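Local coordinates for putative secreted protein (Streptomyces sp. SirexAA-E, PDB 4PEY) that hydrolyses laminarin and laminarioligosaccharides as an exo-beta-1,3-glucanase of glycoside hydrolase family 55, yielding glucose and laminaribiose, at residues N114-P119 and R136-G141; L143-D148 and V167-Q172. The protein carries 1 engineered substitution. All blocks are in the same frame, centred on the assembly; numbering follows the deposited sequence.

Overall arrangement
The two contacts are a worked example of how a parallel beta-helix is built by repeating one backbone pairing while the side chains change its local use. Both are largely buried and share strand 138-144: in contact 1 its start pairs with strand 116-118, and in contact 2 its end with strand 162-168. Contact 1 is a regular ladder with methionine and leucine clustered on one face and the more polar A116 and H138 face on the other. In contact 2 the ladder ends and the chain turns, so a glutamine and an asparagine bind backbone groups. Contact 2 reaches the surface with Y170, close to the substrate-binding Y150, and holds D148 of the glycan pocket; contact 1 lies away from the annotated sites.

Contact 1 (N114-P119 and R136-G141); sequences NLALNP and RMHVKG
A116 and H138, followed by L117 and V139, form a parallel beta pairing between neighbouring rungs of the first beta-helical part of the chain, with strand 87-94 beyond one side and strand 162-168 beyond the other. Three backbone bonds make the ladder: H138 N to L115 O (2.9 Å), L117 N to H138 O (2.7 Å) and K140 N to L117 O (2.8 Å).

On the face of L117 and V139, the M137 chain folds twice, and its second bend (chi3 -70°) carries CE over towards the leucines. There CE lies 3.7 Å from L117 CD1 and 3.9 Å from L115 CB. The sulphur makes a weak bond with L115 N. L117 packs on V93 and V139 on I163, continuing the apolar stack from rung to rung.

The face of A116 and H138 is more polar. H138 CB meets A116 CB at 4.0 Å, while the imidazole is bonded by D85 at ND1 and D164 at NE2. Where the ladder begins, N114 and R136 run side by side, with OD1 of N114 at the edge of the guanidinium, 3.4 Å from R136 NE. This bond is weak, and doubtful because R136 has a second conformer; N114 ND2 is bonded to G81 O and G79 O, and R136 NH1 to L82 O.

D85 and D164 thus link H138 to both flanking rungs, and the two carboxylates would favour a protonated imidazole.

Contact 2 (L143-D148 and V167-Q172); sequences LNLAPD and VGPYSQ
L143 pairs with V167 and N144 with G168 in parallel register as both strands end. Both backbone bonds run through G168: its N donates to L143 O (2.8 Å) and its O accepts from L145 N (3.0 Å, 177°).

Side-chain amides then take over. Q172 bends at chi2 (-74°), which turns CD back over L145, and NE2 donates to L145 O at 2.8 Å, that oxygen lying close to the amide plane. NE2 also reaches V128 O, and OE1 accepts from G155 N. N144 OD1 accepts from A146 N (2.9 Å), an Asx turn with the donor above the carbonyl plane. The same oxygen meets the edge of the Y170 ring, 3.3 Å from CD2.

Apolar packing follows. L145 CD1 touches V167 CG1 at 3.7 Å, and A146 CB sits against the type II' turn from P169 to Q172, 3.6 Å from Y170 CB. From the turn itself, the Y170 ring meets that of substrate-binding Y150, and S171 OG bonds to O of G151, another such residue. Past P147 the chain runs on to D148, which touches a bound beta-D-glucopyranose.

Side-chain amides thus hold L145 O and A146 N where pairing stops, consistent with positioning the turn beside substrate-binding residues.

Contact 1 (N114-P119 and R136-G141)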
ATOM      1  N   ASN A 114      10.878  11.308   1.311  1.00 10.84           N
ATOM      2  CA  ASN A 114      11.424  12.597   1.762  1.00 11.06           C
ATOM      3  C   ASN A 114      12.923  12.762   1.506  1.00 11.57           C
ATOM      4  O   ASN A 114      13.672  13.251   2.362  1.00 12.90           O
ATOM      5  CB  ASN A 114      11.112  12.797   3.258  1.00 12.36           C
ATOM      6  CG  ASN A 114      11.225  14.254   3.694  1.00 12.31           C
ATOM      7  OD1 ASN A 114      10.989  15.169   2.903  1.00 12.41           O
ATOM      8  ND2 ASN A 114      11.581  14.474   4.961  1.00 13.38           N
ATOM      9  N   LEU A 115      13.339  12.370   0.306  1.00 12.31           N
ATOM     10  CA  LEU A 115      14.719  12.523  -0.148  1.00 10.90           C
ATOM     11  C   LEU A 115      14.760  13.125  -1.540  1.00 12.34           C
ATOM     12  O   LEU A 115      13.848  12.905  -2.348  1.00 13.27           O
ATOM     13  CB  LEU A 115      15.446  11.172  -0.179  1.00 12.25           C
ATOM     14  CG  LEU A 115      15.697  10.445   1.138  1.00 12.50           C
ATOM     15  CD1 LEU A 115      15.998   8.986   0.877  1.00 16.02           C
ATOM     16  CD2 LEU A 115      16.850  11.099   1.880  1.00 13.88           C
ATOM     17  N   ALA A 116      15.833  13.860  -1.828  1.00 12.71           N
ATOM     18  CA  ALA A 116      16.146  14.247  -3.203  1.00 12.57           C
ATOM     19  C   ALA A 116      17.290  13.367  -3.710  1.00 12.60           C
ATOM     20  O   ALA A 116      18.266  13.131  -2.986  1.00 14.22           O
ATOM     21  CB  ALA A 116      16.515  15.725  -3.291  1.00 14.74           C
ATOM     22  N   LEU A 117      17.152  12.857  -4.932  1.00 13.13           N
ATOM     23  CA  LEU A 117      18.141  11.943  -5.506  1.00 11.91           C
ATOM     24  C   LEU A 117      18.757  12.517  -6.776  1.00 12.23           C
ATOM     25  O   LEU A 117      18.045  13.005  -7.662  1.00 13.34           O
ATOM     26  CB  LEU A 117      17.515  10.586  -5.828  1.00 12.66           C
ATOM     27  CG  LEU A 117      16.748   9.895  -4.707  1.00 13.53           C
ATOM     28  CD1 LEU A 117      16.189   8.578  -5.225  1.00 14.72           C
ATOM     29  CD2 LEU A 117      17.632   9.660  -3.489  1.00 14.79           C
ATOM     30  N   ASN A 118      20.082  12.451  -6.842  1.00 13.60           N
ATOM     31  CA  ASN A 118      20.856  12.817  -8.024  1.00 14.59           C
ATOM     32  C   ASN A 118      21.548  11.541  -8.520  1.00 15.53           C
ATOM     33  O   ASN A 118      22.716  11.304  -8.199  1.00 15.53           O
ATOM     34  CB  ASN A 118      21.872  13.918  -7.674  1.00 12.78           C
ATOM     35  CG  ASN A 118      22.638  14.433  -8.882  1.00 13.58           C
ATOM     36  OD1 ASN A 118      22.171  14.349 -10.021  1.00 15.73           O
ATOM     37  ND2 ASN A 118      23.820  14.992  -8.632  1.00 13.66           N
ATOM     38  N   PRO A 119      20.808  10.682  -9.256  1.00 13.49           N
ATOM     39  CA  PRO A 119      21.298   9.316  -9.529  1.00 13.66           C
ATOM     40  C   PRO A 119      22.552   9.287 -10.403  1.00 14.01           C
ATOM     41  O   PRO A 119      22.677  10.101 -11.329  1.00 15.46           O
ATOM     42  CB  PRO A 119      20.110   8.641 -10.230  1.00 14.94           C
ATOM     43  CG  PRO A 119      19.292   9.761 -10.780  1.00 16.63           C
ATOM     44  CD  PRO A 119      19.469  10.918  -9.825  1.00 16.26           C
ATOM     45  N   ARG A 136       6.973  11.600  -1.493  1.00 10.94           N
ATOM     46  CA  ARG A 136       7.656  12.859  -1.181  0.51 11.57           C
ATOM     47  C   ARG A 136       9.121  12.797  -1.614  1.00 11.87           C
ATOM     48  O   ARG A 136      10.020  13.215  -0.886  1.00 12.49           O
ATOM     49  CB  ARG A 136       7.539  13.178   0.325  0.51 15.12           C
ATOM     50  CG  ARG A 136       7.687  14.651   0.699  0.51 16.77           C
ATOM     51  CD  ARG A 136       7.665  14.835   2.225  0.51 14.01           C
ATOM     52  NE  ARG A 136       7.808  16.232   2.637  0.51 14.29           N
ATOM     53  CZ  ARG A 136       6.795  17.084   2.740  0.51 15.75           C
ATOM     54  NH1 ARG A 136       7.012  18.337   3.124  0.51 19.42           N
ATOM     55  NH2 ARG A 136       5.564  16.683   2.460  0.51 17.06           N
ATOM     56  N   MET A 137       9.349  12.271  -2.814  1.00 10.80           N
ATOM     57  CA  MET A 137      10.693  12.148  -3.366  1.00 10.67           C
ATOM     58  C   MET A 137      10.920  13.184  -4.456  1.00 10.90           C
ATOM     59  O   MET A 137      10.000  13.509  -5.212  1.00 13.36           O
ATOM     60  CB  MET A 137      10.911  10.741  -3.946  1.00 12.39           C
ATOM     61  CG  MET A 137      10.774   9.622  -2.919  1.00 12.03           C
ATOM     62  SD  MET A 137      12.114   9.559  -1.704  1.00 11.54           S
ATOM     63  CE  MET A 137      13.490   9.008  -2.714  1.00 12.67           C
ATOM     64  N   HIS A 138      12.155  13.671  -4.567  1.00 11.44           N
ATOM     65  CA  HIS A 138      12.541  14.493  -5.707  1.00 11.46           C
ATOM     66  C   HIS A 138      13.656  13.799  -6.466  1.00 12.93           C
ATOM     67  O   HIS A 138      14.791  13.762  -5.994  1.00 13.25           O
ATOM     68  CB  HIS A 138      13.007  15.892  -5.287  1.00 11.66           C
ATOM     69  CG  HIS A 138      13.312  16.784  -6.453  1.00 11.66           C
ATOM     70  ND1 HIS A 138      14.133  17.890  -6.357  1.00 13.98           N
ATOM     71  CD2 HIS A 138      12.924  16.715  -7.749  1.00 13.01           C
ATOM     72  CE1 HIS A 138      14.217  18.476  -7.541  1.00 14.81           C
ATOM     73  NE2 HIS A 138      13.500  17.775  -8.405  1.00 14.46           N
ATOM     74  N   VAL A 139      13.344  13.253  -7.640  1.00 11.68           N
ATOM     75  CA  VAL A 139      14.378  12.603  -8.443  1.00 11.68           C
ATOM     76  C   VAL A 139      14.860  13.575  -9.509  1.00 13.32           C
ATOM     77  O   VAL A 139      14.094  13.971 -10.398  1.00 13.41           O
ATOM     78  CB  VAL A 139      13.880  11.302  -9.105  1.00 12.23           C
ATOM     79  CG1 VAL A 139      15.027  10.630  -9.852  1.00 14.23           C
ATOM     80  CG2 VAL A 139      13.306  10.355  -8.051  1.00 14.53           C
ATOM     81  N   LYS A 140      16.126  13.982  -9.398  1.00 12.32           N
ATOM     82  CA  LYS A 140      16.704  14.928 -10.347  1.00 13.25           C
ATOM     83  C   LYS A 140      17.308  14.134 -11.500  1.00 13.07           C
ATOM     84  O   LYS A 140      18.523  14.070 -11.668  1.00 16.18           O
ATOM     85  CB  LYS A 140      17.739  15.823  -9.656  1.00 13.81           C
ATOM     86  CG  LYS A 140      17.153  16.533  -8.436  1.00 17.24           C
ATOM     87  CD  LYS A 140      18.041  17.636  -7.882  1.00 18.88           C
ATOM     88  CE  LYS A 140      19.261  17.084  -7.186  1.00 19.48           C
ATOM     89  NZ  LYS A 140      19.965  18.113  -6.364  1.00 19.92           N
ATOM     90  N   GLY A 141      16.424  13.522 -12.282  1.00 13.41           N
ATOM     91  CA  GLY A 141      16.802  12.588 -13.326  1.00 13.48           C
ATOM     92  C   GLY A 141      15.587  11.743 -13.642  1.00 14.14           C
ATOM     93  O   GLY A 141      14.457  12.120 -13.308  1.00 14.75           O
TER

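Contact 2 (L143-D148 and V167-Q172)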
ATOM      1  N   LEU A 143      13.459   7.876 -13.603  1.00 13.03           N
ATOM      2  CA  LEU A 143      13.130   6.834 -12.645  1.00 12.77           C
ATOM      3  C   LEU A 143      12.740   5.578 -13.414  1.00 14.41           C
ATOM      4  O   LEU A 143      11.734   5.565 -14.124  1.00 14.67           O
ATOM      5  CB  LEU A 143      11.998   7.296 -11.716  1.00 14.45           C
ATOM      6  CG  LEU A 143      11.559   6.337 -10.607  1.00 13.41           C
ATOM      7  CD1 LEU A 143      12.679   6.106  -9.585  1.00 13.46           C
ATOM      8  CD2 LEU A 143      10.297   6.852  -9.918  1.00 12.39           C
ATOM      9  N   ASN A 144      13.564   4.541 -13.292  1.00 14.39           N
ATOM     10  CA  ASN A 144      13.329   3.249 -13.934  1.00 13.75           C
ATOM     11  C   ASN A 144      12.653   2.317 -12.940  1.00 12.83           C
ATOM     12  O   ASN A 144      13.211   2.039 -11.879  1.00 14.31           O
ATOM     13  CB  ASN A 144      14.661   2.656 -14.423  1.00 12.56           C
ATOM     14  CG  ASN A 144      14.495   1.376 -15.234  1.00 14.84           C
ATOM     15  OD1 ASN A 144      13.425   0.766 -15.277  1.00 14.90           O
ATOM     16  ND2 ASN A 144      15.578   0.958 -15.875  1.00 18.76           N
ATOM     17  N   LEU A 145      11.456   1.835 -13.269  1.00 11.30           N
ATOM     18  CA  LEU A 145      10.702   0.986 -12.350  1.00 11.92           C
ATOM     19  C   LEU A 145      10.898  -0.505 -12.612  1.00 12.83           C
ATOM     20  O   LEU A 145      10.299  -1.344 -11.933  1.00 13.36           O
ATOM     21  CB  LEU A 145       9.209   1.319 -12.429  1.00 13.56           C
ATOM     22  CG  LEU A 145       8.856   2.794 -12.224  1.00 13.22           C
ATOM     23  CD1 LEU A 145       7.342   2.989 -12.327  1.00 12.63           C
ATOM     24  CD2 LEU A 145       9.377   3.280 -10.876  1.00 15.36           C
ATOM     25  N   ALA A 146      11.742  -0.838 -13.582  1.00 13.31           N
ATOM     26  CA  ALA A 146      11.898  -2.231 -13.996  1.00 14.97           C
ATOM     27  C   ALA A 146      13.237  -2.808 -13.542  1.00 13.98           C
ATOM     28  O   ALA A 146      14.229  -2.088 -13.456  1.00 14.68           O
ATOM     29  CB  ALA A 146      11.756  -2.351 -15.521  1.00 15.71           C
ATOM     30  N   PRO A 147      13.271  -4.115 -13.250  1.00 14.69           N
ATOM     31  CA  PRO A 147      14.549  -4.727 -12.877  1.00 15.60           C
ATOM     32  C   PRO A 147      15.503  -4.733 -14.062  1.00 17.73           C
ATOM     33  O   PRO A 147      15.054  -4.664 -15.211  1.00 17.17           O
ATOM     34  CB  PRO A 147      14.150  -6.152 -12.470  1.00 17.11           C
ATOM     35  CG  PRO A 147      12.889  -6.418 -13.238  1.00 16.56           C
ATOM     36  CD  PRO A 147      12.168  -5.091 -13.261  1.00 15.53           C
ATOM     37  N   ASP A 148      16.802  -4.794 -13.785  1.00 18.57           N
ATOM     38  CA  ASP A 148      17.784  -4.922 -14.846  1.00 19.91           C
ATOM     39  C   ASP A 148      17.478  -6.202 -15.609  1.00 21.25           C
ATOM     40  O   ASP A 148      17.387  -7.276 -15.010  1.00 21.96           O
ATOM     41  CB  ASP A 148      19.201  -4.943 -14.271  1.00 22.38           C
ATOM     42  CG  ASP A 148      20.265  -4.738 -15.324  1.00 29.23           C
ATOM     43  OD1 ASP A 148      19.921  -4.407 -16.478  1.00 31.71           O
ATOM     44  OD2 ASP A 148      21.454  -4.895 -14.988  1.00 32.61           O
ATOM     45  N   VAL A 167       9.678   8.821 -16.175  1.00 14.55           N
ATOM     46  CA  VAL A 167       9.418   7.568 -15.473  1.00 13.86           C
ATOM     47  C   VAL A 167       9.240   6.467 -16.508  1.00 15.95           C
ATOM     48  O   VAL A 167       8.386   6.580 -17.392  1.00 17.29           O
ATOM     49  CB  VAL A 167       8.157   7.646 -14.584  1.00 13.07           C
ATOM     50  CG1 VAL A 167       7.933   6.321 -13.858  1.00 14.07           C
ATOM     51  CG2 VAL A 167       8.294   8.791 -13.593  1.00 14.37           C
ATOM     52  N   GLY A 168      10.055   5.418 -16.406  1.00 14.59           N
ATOM     53  CA  GLY A 168       9.998   4.302 -17.340  1.00 15.33           C
ATOM     54  C   GLY A 168       9.552   3.017 -16.667  1.00 13.85           C
ATOM     55  O   GLY A 168      10.323   2.390 -15.945  1.00 14.45           O
ATOM     56  N   PRO A 169       8.285   2.618 -16.879  1.00 14.03           N
ATOM     57  CA  PRO A 169       7.842   1.373 -16.232  1.00 14.06           C
ATOM     58  C   PRO A 169       8.395   0.115 -16.898  1.00 13.50           C
ATOM     59  O   PRO A 169       8.602  -0.889 -16.205  1.00 13.01           O
ATOM     60  CB  PRO A 169       6.316   1.427 -16.369  1.00 14.13           C
ATOM     61  CG  PRO A 169       5.995   2.904 -16.588  1.00 14.81           C
ATOM     62  CD  PRO A 169       7.158   3.408 -17.404  1.00 15.31           C
ATOM     63  N   TYR A 170       8.622   0.178 -18.211  1.00 13.84           N
ATOM     64  CA  TYR A 170       9.034  -0.972 -19.021  1.00 12.95           C
ATOM     65  C   TYR A 170       8.140  -2.184 -18.771  1.00 13.55           C
ATOM     66  O   TYR A 170       6.991  -2.184 -19.192  1.00 15.73           O
ATOM     67  CB  TYR A 170      10.506  -1.300 -18.775  1.00 14.19           C
ATOM     68  CG  TYR A 170      11.422  -0.155 -19.176  1.00 16.90           C
ATOM     69  CD1 TYR A 170      11.732   0.082 -20.512  1.00 18.65           C
ATOM     70  CD2 TYR A 170      11.966   0.693 -18.221  1.00 16.81           C
ATOM     71  CE1 TYR A 170      12.559   1.134 -20.885  1.00 21.34           C
ATOM     72  CE2 TYR A 170      12.788   1.746 -18.582  1.00 20.05           C
ATOM     73  CZ  TYR A 170      13.084   1.964 -19.915  1.00 22.45           C
ATOM     74  OH  TYR A 170      13.910   3.013 -20.269  1.00 28.59           O
ATOM     75  N   SER A 171       8.649  -3.204 -18.080  1.00 12.58           N
ATOM     76  CA  SER A 171       7.883  -4.436 -17.866  1.00 14.34           C
ATOM     77  C   SER A 171       6.835  -4.410 -16.740  1.00 13.75           C
ATOM     78  O   SER A 171       6.046  -5.353 -16.612  1.00 14.60           O
ATOM     79  CB  SER A 171       8.852  -5.589 -17.604  1.00 15.03           C
ATOM     80  OG  SER A 171       9.778  -5.237 -16.590  1.00 16.36           O
ATOM     81  N   GLN A 172       6.821  -3.359 -15.923  1.00 12.44           N
ATOM     82  CA  GLN A 172       5.807  -3.230 -14.879  1.00 11.24           C
ATOM     83  C   GLN A 172       4.398  -3.428 -15.417  1.00 12.10           C
ATOM     84  O   GLN A 172       3.999  -2.751 -16.354  1.00 12.98           O
ATOM     85  CB  GLN A 172       5.894  -1.855 -14.214  1.00 11.84           C
ATOM     86  CG  GLN A 172       7.059  -1.695 -13.244  1.00 11.77           C
ATOM     87  CD  GLN A 172       6.829  -2.436 -11.936  1.00 11.95           C
ATOM     88  OE1 GLN A 172       5.767  -3.020 -11.716  1.00 12.73           O
ATOM     89  NE2 GLN A 172       7.827  -2.419 -11.068  1.00 12.72           N
TER